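Local coordinates for nird-like protein (Hydrogenobacter thermophilus, PDB 4CH7), which decarboxylates siroheme to 12,18-didecarboxysiroheme on the route to heme d1, at residues S92-R97 with R310-V315; L68-V73 with N102-L107. All blocks are in the same frame, centred on the assembly; numbering follows the deposited sequence.

Contact 1 of 2, residues S92-R97 with R310-V315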
loop_
_atom_site.group_PDB
_atom_site.type_symbol
_atom_site.label_atom_id
_atom_site.label_comp_id
_atom_site.label_asym_id
_atom_site.label_seq_id
_atom_site.Cartn_x
_atom_site.Cartn_y
_atom_site.Cartn_z
ATOM N N SER A 92 7.230 1.006 3.766
ATOM C CA SER A 92 6.950 0.260 2.539
ATOM C C SER A 92 7.675 0.857 1.336
ATOM O O SER A 92 8.435 0.170 0.651
ATOM C CB SER A 92 5.445 0.219 2.274
ATOM O OG SER A 92 4.910 1.525 2.158
ATOM N N HIS A 93 7.433 2.138 1.084
ATOM C CA HIS A 93 8.115 2.841 0.009
ATOM C C HIS A 93 8.999 3.926 0.597
ATOM O O HIS A 93 8.640 4.540 1.599
ATOM C CB HIS A 93 7.100 3.462 -0.951
ATOM C CG HIS A 93 6.057 2.502 -1.428
ATOM N ND1 HIS A 93 6.259 1.653 -2.495
ATOM C CD2 HIS A 93 4.803 2.255 -0.981
ATOM C CE1 HIS A 93 5.174 0.923 -2.683
ATOM N NE2 HIS A 93 4.276 1.269 -1.781
ATOM N N ASN A 94 10.157 4.151 -0.017
ATOM C CA ASN A 94 11.025 5.260 0.369
ATOM C C ASN A 94 11.616 5.908 -0.874
ATOM O O ASN A 94 12.175 5.223 -1.732
ATOM C CB ASN A 94 12.139 4.793 1.312
ATOM C CG ASN A 94 12.948 5.951 1.882
ATOM O OD1 ASN A 94 12.533 7.107 1.815
ATOM N ND2 ASN A 94 14.103 5.640 2.455
ATOM N N TYR A 95 11.493 7.227 -0.969
ATOM C CA TYR A 95 11.906 7.932 -2.171
ATOM C C TYR A 95 12.665 9.213 -1.873
ATOM O O TYR A 95 12.389 9.903 -0.889
ATOM C CB TYR A 95 10.684 8.254 -3.036
ATOM C CG TYR A 95 10.071 7.046 -3.698
ATOM C CD1 TYR A 95 10.628 6.511 -4.848
ATOM C CD2 TYR A 95 8.933 6.443 -3.179
ATOM C CE1 TYR A 95 10.078 5.409 -5.461
ATOM C CE2 TYR A 95 8.374 5.335 -3.787
ATOM C CZ TYR A 95 8.952 4.821 -4.928
ATOM O OH TYR A 95 8.405 3.719 -5.543
ATOM N N GLU A 96 13.633 9.518 -2.729
ATOM C CA GLU A 96 14.216 10.848 -2.757
ATOM C C GLU A 96 13.418 11.663 -3.758
ATOM O O GLU A 96 13.209 11.231 -4.894
ATOM C CB GLU A 96 15.681 10.806 -3.172
ATOM C CG GLU A 96 16.282 12.188 -3.377
ATOM C CD GLU A 96 17.724 12.138 -3.818
ATOM O OE1 GLU A 96 18.353 11.070 -3.680
ATOM O OE2 GLU A 96 18.229 13.170 -4.301
ATOM N N ARG A 97 12.959 12.836 -3.334
ATOM C CA ARG A 97 12.124 13.662 -4.193
ATOM C C ARG A 97 12.638 15.091 -4.322
ATOM O O ARG A 97 13.410 15.566 -3.489
ATOM C CB ARG A 97 10.670 13.644 -3.714
ATOM C CG ARG A 97 10.047 12.256 -3.730
ATOM C CD ARG A 97 8.551 12.280 -3.459
ATOM N NE ARG A 97 7.987 10.934 -3.477
ATOM C CZ ARG A 97 7.616 10.298 -4.584
ATOM N NH1 ARG A 97 7.751 10.885 -5.765
ATOM N NH2 ARG A 97 7.114 9.074 -4.514
ATOM N N ARG A 310 15.127 8.968 -6.810
ATOM C CA ARG A 310 15.704 7.737 -6.269
ATOM C C ARG A 310 14.640 6.860 -5.616
ATOM O O ARG A 310 13.690 7.365 -5.014
ATOM C CB ARG A 310 16.806 8.037 -5.245
ATOM C CG ARG A 310 18.193 8.230 -5.832
ATOM C CD ARG A 310 19.290 7.864 -4.839
ATOM N NE ARG A 310 19.353 6.424 -4.596
ATOM C CZ ARG A 310 20.371 5.809 -4.002
ATOM N NH1 ARG A 310 21.417 6.506 -3.582
ATOM N NH2 ARG A 310 20.340 4.496 -3.821
ATOM N N GLU A 311 14.803 5.547 -5.742
ATOM C CA GLU A 311 13.955 4.597 -5.027
ATOM C C GLU A 311 14.815 3.756 -4.091
ATOM O O GLU A 311 15.544 2.866 -4.533
ATOM C CB GLU A 311 13.186 3.694 -5.995
ATOM C CG GLU A 311 12.269 2.688 -5.302
ATOM C CD GLU A 311 11.252 2.074 -6.246
ATOM O OE1 GLU A 311 11.650 1.590 -7.325
ATOM O OE2 GLU A 311 10.050 2.087 -5.909
ATOM N N PHE A 312 14.730 4.050 -2.798
ATOM C CA PHE A 312 15.536 3.355 -1.804
ATOM C C PHE A 312 14.900 2.042 -1.387
ATOM O O PHE A 312 15.588 1.128 -0.926
ATOM C CB PHE A 312 15.734 4.238 -0.573
ATOM C CG PHE A 312 16.523 5.480 -0.845
ATOM C CD1 PHE A 312 17.883 5.404 -1.104
ATOM C CD2 PHE A 312 15.911 6.724 -0.836
ATOM C CE1 PHE A 312 18.620 6.544 -1.357
ATOM C CE2 PHE A 312 16.640 7.870 -1.086
ATOM C CZ PHE A 312 17.998 7.778 -1.350
ATOM N N LYS A 313 13.585 1.952 -1.555
ATOM C CA LYS A 313 12.843 0.804 -1.064
ATOM C C LYS A 313 11.437 0.760 -1.643
ATOM O O LYS A 313 10.719 1.763 -1.642
ATOM C CB LYS A 313 12.773 0.855 0.463
ATOM C CG LYS A 313 12.207 -0.391 1.120
ATOM C CD LYS A 313 12.267 -0.252 2.630
ATOM C CE LYS A 313 11.823 -1.524 3.322
ATOM N NZ LYS A 313 11.901 -1.389 4.799
ATOM N N LYS A 314 11.055 -0.407 -2.147
ATOM C CA LYS A 314 9.680 -0.653 -2.550
ATOM C C LYS A 314 9.339 -2.104 -2.262
ATOM O O LYS A 314 9.403 -2.960 -3.144
ATOM C CB LYS A 314 9.460 -0.351 -4.030
ATOM C CG LYS A 314 7.999 -0.438 -4.448
ATOM C CD LYS A 314 7.834 -0.332 -5.950
ATOM C CE LYS A 314 6.393 -0.013 -6.311
ATOM N NZ LYS A 314 5.424 -0.928 -5.650
ATOM N N VAL A 315 9.002 -2.374 -1.009
ATOM C CA VAL A 315 8.522 -3.683 -0.610
ATOM C C VAL A 315 7.112 -3.477 -0.095
ATOM O O VAL A 315 6.653 -2.341 0.024
ATOM C CB VAL A 315 9.388 -4.277 0.514
ATOM C CG1 VAL A 315 10.857 -4.223 0.135
ATOM C CG2 VAL A 315 9.161 -3.525 1.815
#

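Contact 2 of 2, residues L68-V73 with N102-L107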
loop_
_atom_site.group_PDB
_atom_site.type_symbol
_atom_site.label_atom_id
_atom_site.label_comp_id
_atom_site.label_asym_id
_atom_site.label_seq_id
_atom_site.Cartn_x
_atom_site.Cartn_y
_atom_site.Cartn_z
ATOM N N LEU A 68 2.061 9.189 5.298
ATOM C CA LEU A 68 3.143 9.565 4.404
ATOM C C LEU A 68 4.077 10.500 5.158
ATOM O O LEU A 68 3.667 11.575 5.600
ATOM C CB LEU A 68 2.598 10.248 3.152
ATOM C CG LEU A 68 3.584 10.535 2.020
ATOM C CD1 LEU A 68 4.291 9.259 1.602
ATOM C CD2 LEU A 68 2.862 11.156 0.837
ATOM N N ILE A 69 5.327 10.082 5.320
ATOM C CA ILE A 69 6.295 10.865 6.079
ATOM C C ILE A 69 7.292 11.547 5.145
ATOM O O ILE A 69 7.735 10.953 4.163
ATOM C CB ILE A 69 7.042 9.985 7.100
ATOM C CG1 ILE A 69 6.049 9.156 7.920
ATOM C CG2 ILE A 69 7.910 10.836 8.014
ATOM C CD1 ILE A 69 5.019 9.990 8.668
ATOM N N ALA A 70 7.635 12.796 5.452
ATOM C CA ALA A 70 8.610 13.543 4.666
ATOM C C ALA A 70 9.702 14.089 5.577
ATOM O O ALA A 70 9.403 14.738 6.573
ATOM C CB ALA A 70 7.932 14.677 3.925
ATOM N N PHE A 71 10.960 13.820 5.238
ATOM C CA PHE A 71 12.090 14.328 6.014
ATOM C C PHE A 71 12.830 15.426 5.256
ATOM O O PHE A 71 13.016 15.331 4.040
ATOM C CB PHE A 71 13.074 13.201 6.337
ATOM C CG PHE A 71 12.681 12.361 7.522
ATOM C CD1 PHE A 71 11.444 12.522 8.136
ATOM C CD2 PHE A 71 13.561 11.415 8.030
ATOM C CE1 PHE A 71 11.087 11.746 9.234
ATOM C CE2 PHE A 71 13.215 10.636 9.125
ATOM C CZ PHE A 71 11.976 10.800 9.728
ATOM N N LYS A 72 13.244 16.470 5.969
ATOM C CA LYS A 72 14.160 17.445 5.388
ATOM C C LYS A 72 15.590 17.065 5.748
ATOM O O LYS A 72 16.059 17.328 6.856
ATOM C CB LYS A 72 13.848 18.872 5.840
ATOM C CG LYS A 72 14.866 19.900 5.361
ATOM C CD LYS A 72 14.199 21.160 4.840
ATOM C CE LYS A 72 13.330 21.810 5.898
ATOM N NZ LYS A 72 12.751 23.096 5.423
ATOM N N VAL A 73 16.269 16.427 4.802
ATOM C CA VAL A 73 17.643 15.986 4.989
ATOM C C VAL A 73 18.496 16.684 3.941
ATOM O O VAL A 73 18.027 16.921 2.833
ATOM C CB VAL A 73 17.756 14.471 4.770
ATOM C CG1 VAL A 73 19.116 13.967 5.215
ATOM C CG2 VAL A 73 16.650 13.741 5.511
ATOM N N ASN A 102 13.130 16.387 0.991
ATOM C CA ASN A 102 13.712 15.595 -0.090
ATOM C C ASN A 102 13.646 14.087 0.135
ATOM O O ASN A 102 14.065 13.310 -0.727
ATOM C CB ASN A 102 15.164 16.016 -0.317
ATOM C CG ASN A 102 15.960 16.053 0.971
ATOM O OD1 ASN A 102 15.417 16.341 2.037
ATOM N ND2 ASN A 102 17.253 15.767 0.882
ATOM N N LEU A 103 13.138 13.670 1.291
ATOM C CA LEU A 103 12.981 12.246 1.567
ATOM C C LEU A 103 11.549 11.922 1.981
ATOM O O LEU A 103 11.080 12.369 3.029
ATOM C CB LEU A 103 13.969 11.776 2.638
ATOM C CG LEU A 103 14.058 10.256 2.779
ATOM C CD1 LEU A 103 14.724 9.657 1.549
ATOM C CD2 LEU A 103 14.794 9.853 4.037
ATOM N N TRP A 104 10.864 11.136 1.154
ATOM C CA TRP A 104 9.478 10.770 1.405
ATOM C C TRP A 104 9.323 9.264 1.520
ATOM O O TRP A 104 9.709 8.520 0.613
ATOM C CB TRP A 104 8.590 11.284 0.276
ATOM C CG TRP A 104 8.427 12.768 0.282
ATOM C CD1 TRP A 104 9.363 13.700 -0.056
ATOM C CD2 TRP A 104 7.246 13.497 0.638
ATOM N NE1 TRP A 104 8.838 14.966 0.075
ATOM C CE2 TRP A 104 7.538 14.865 0.499
ATOM C CE3 TRP A 104 5.969 13.122 1.063
ATOM C CZ2 TRP A 104 6.593 15.864 0.773
ATOM C CZ3 TRP A 104 5.036 14.110 1.332
ATOM C CH2 TRP A 104 5.350 15.462 1.185
ATOM N N PHE A 105 8.757 8.814 2.634
ATOM C CA PHE A 105 8.474 7.397 2.799
ATOM C C PHE A 105 7.096 7.139 3.396
ATOM O O PHE A 105 6.516 7.997 4.067
ATOM C CB PHE A 105 9.574 6.690 3.604
ATOM C CG PHE A 105 9.765 7.226 4.991
ATOM C CD1 PHE A 105 10.591 8.318 5.219
ATOM C CD2 PHE A 105 9.147 6.615 6.073
ATOM C CE1 PHE A 105 10.779 8.808 6.500
ATOM C CE2 PHE A 105 9.329 7.094 7.356
ATOM C CZ PHE A 105 10.149 8.192 7.572
ATOM N N THR A 106 6.570 5.952 3.119
ATOM C CA THR A 106 5.303 5.526 3.690
ATOM C C THR A 106 5.582 4.683 4.923
ATOM O O THR A 106 6.292 3.678 4.849
ATOM C CB THR A 106 4.472 4.714 2.684
ATOM O OG1 THR A 106 4.135 5.541 1.562
ATOM C CG2 THR A 106 3.195 4.201 3.338
ATOM N N LEU A 107 5.040 5.107 6.061
ATOM C CA LEU A 107 5.233 4.383 7.309
ATOM C C LEU A 107 3.924 3.781 7.784
ATOM O O LEU A 107 2.900 4.461 7.816
ATOM C CB LEU A 107 5.797 5.306 8.391
ATOM C CG LEU A 107 5.915 4.718 9.800
ATOM C CD1 LEU A 107 6.842 3.516 9.801
ATOM C CD2 LEU A 107 6.400 5.765 10.784
#

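Contact 1 of 2, residues S92-R97 with R310-V315
Y95 and E311 lie side by side, the phenol ring turned 32° from the carboxylate plane. CE1 of Y95 runs 3.5 Å from CG of E311, so the ring packs on the methylene chain before its OH reaches OE2 in a hydrogen bond whose modelled length is doubtfully short. H93 and K314 also run alongside each other. With CG of K314 anti to its backbone N (chi1 -173°), this methylene comes 3.3 Å from ND1 of H93, at the imidazole edge, and NZ lies near the ring plane. ND1 has no hydrogen-bonding partner in the model. The strands are antiparallel and form one of the two seams by which the two AsnC-like domains close into an eight-stranded barrel. Where strand 303-314 turns a corner at F312, a classic beta bulge sets F312 and K313 opposite N94, whose N donates to K313 O (2.9 Å) and whose O accepts from F312 N (3.0 Å). On the other face of the sheet N94 crosses F312 obliquely, amide and ring planes 41° apart, with ND2 3.7 Å from CB of F312; the amide suits this buried place because ND2 hydrogen-bonds OD1 of N86. E96 suits its buried site: OE1 rests 3.5 Å from CD of R310, while OE2 forms a salt bridge with R75. CE2 of F312 packs 3.7 Å from CB of E96, and helix 75-87 covers F312 through L78.

Contact 2 of 2, residues L68-V73 with N102-L107
W104 spreads its indole beneath A70 and beside L68. Its CB sits 4.0 Å from I69 O, and CG, anti to the carbonyl carbon (chi1 -71°), leads into a ring whose six-membered part has A70 CB 3.4 Å above its centre. CE2 and CD2 lie nearest that methyl, with CZ2 and CH2 also under it; alanine's bare methyl lets the indole come so close in this CH-pi contact. NE1 turns to the carbonyl of F101, whereas CE3 meets CG of L68 at the ring edge (3.6 Å) and CZ3 meets its CD2. An alanine in place of W104 would probably leave A70 CB without the ring face under it, open a gap beside L68, and leave F101 O without its indole donor. These antiparallel strands are the central pair of a ferredoxin-like beta-alpha-beta-beta-alpha-beta domain, whose two helices pack on the face bearing I69, F71 and F105. There F105 directs its edge at the face of F71, a T-shaped pair with planes at 88°, and takes I69 CB over its own face. Further along, N102 and L103 both oppose F71 in a classic beta bulge, and N102 OD1 accepts V73 N (2.9 Å) on a lone pair.

How the contacts relate
Contacts 1 and 2 are successive steps across one barrel, their centres about 9 Å apart. Strand 91-97 of contact 1 neighbours strand 103-109 of contact 2, and probable hydrogen bonds join them: Y95 N to W104 O at 2.7 Å and R97 N to N102 O at 2.9 Å. On the helix-covered face N94 of contact 1 packs on L103 and F105 of contact 2, OD1 of N94 lying 3.4 Å from CD1 of L103. The opposite face carries H93, inferred to be an active-site residue. In contact 2 the side chain of T106 is about 4 Å from that of H93. Contact 1 thus joins this histidine's strand to the second AsnC-like domain, and contact 2 continues the sheet through the first.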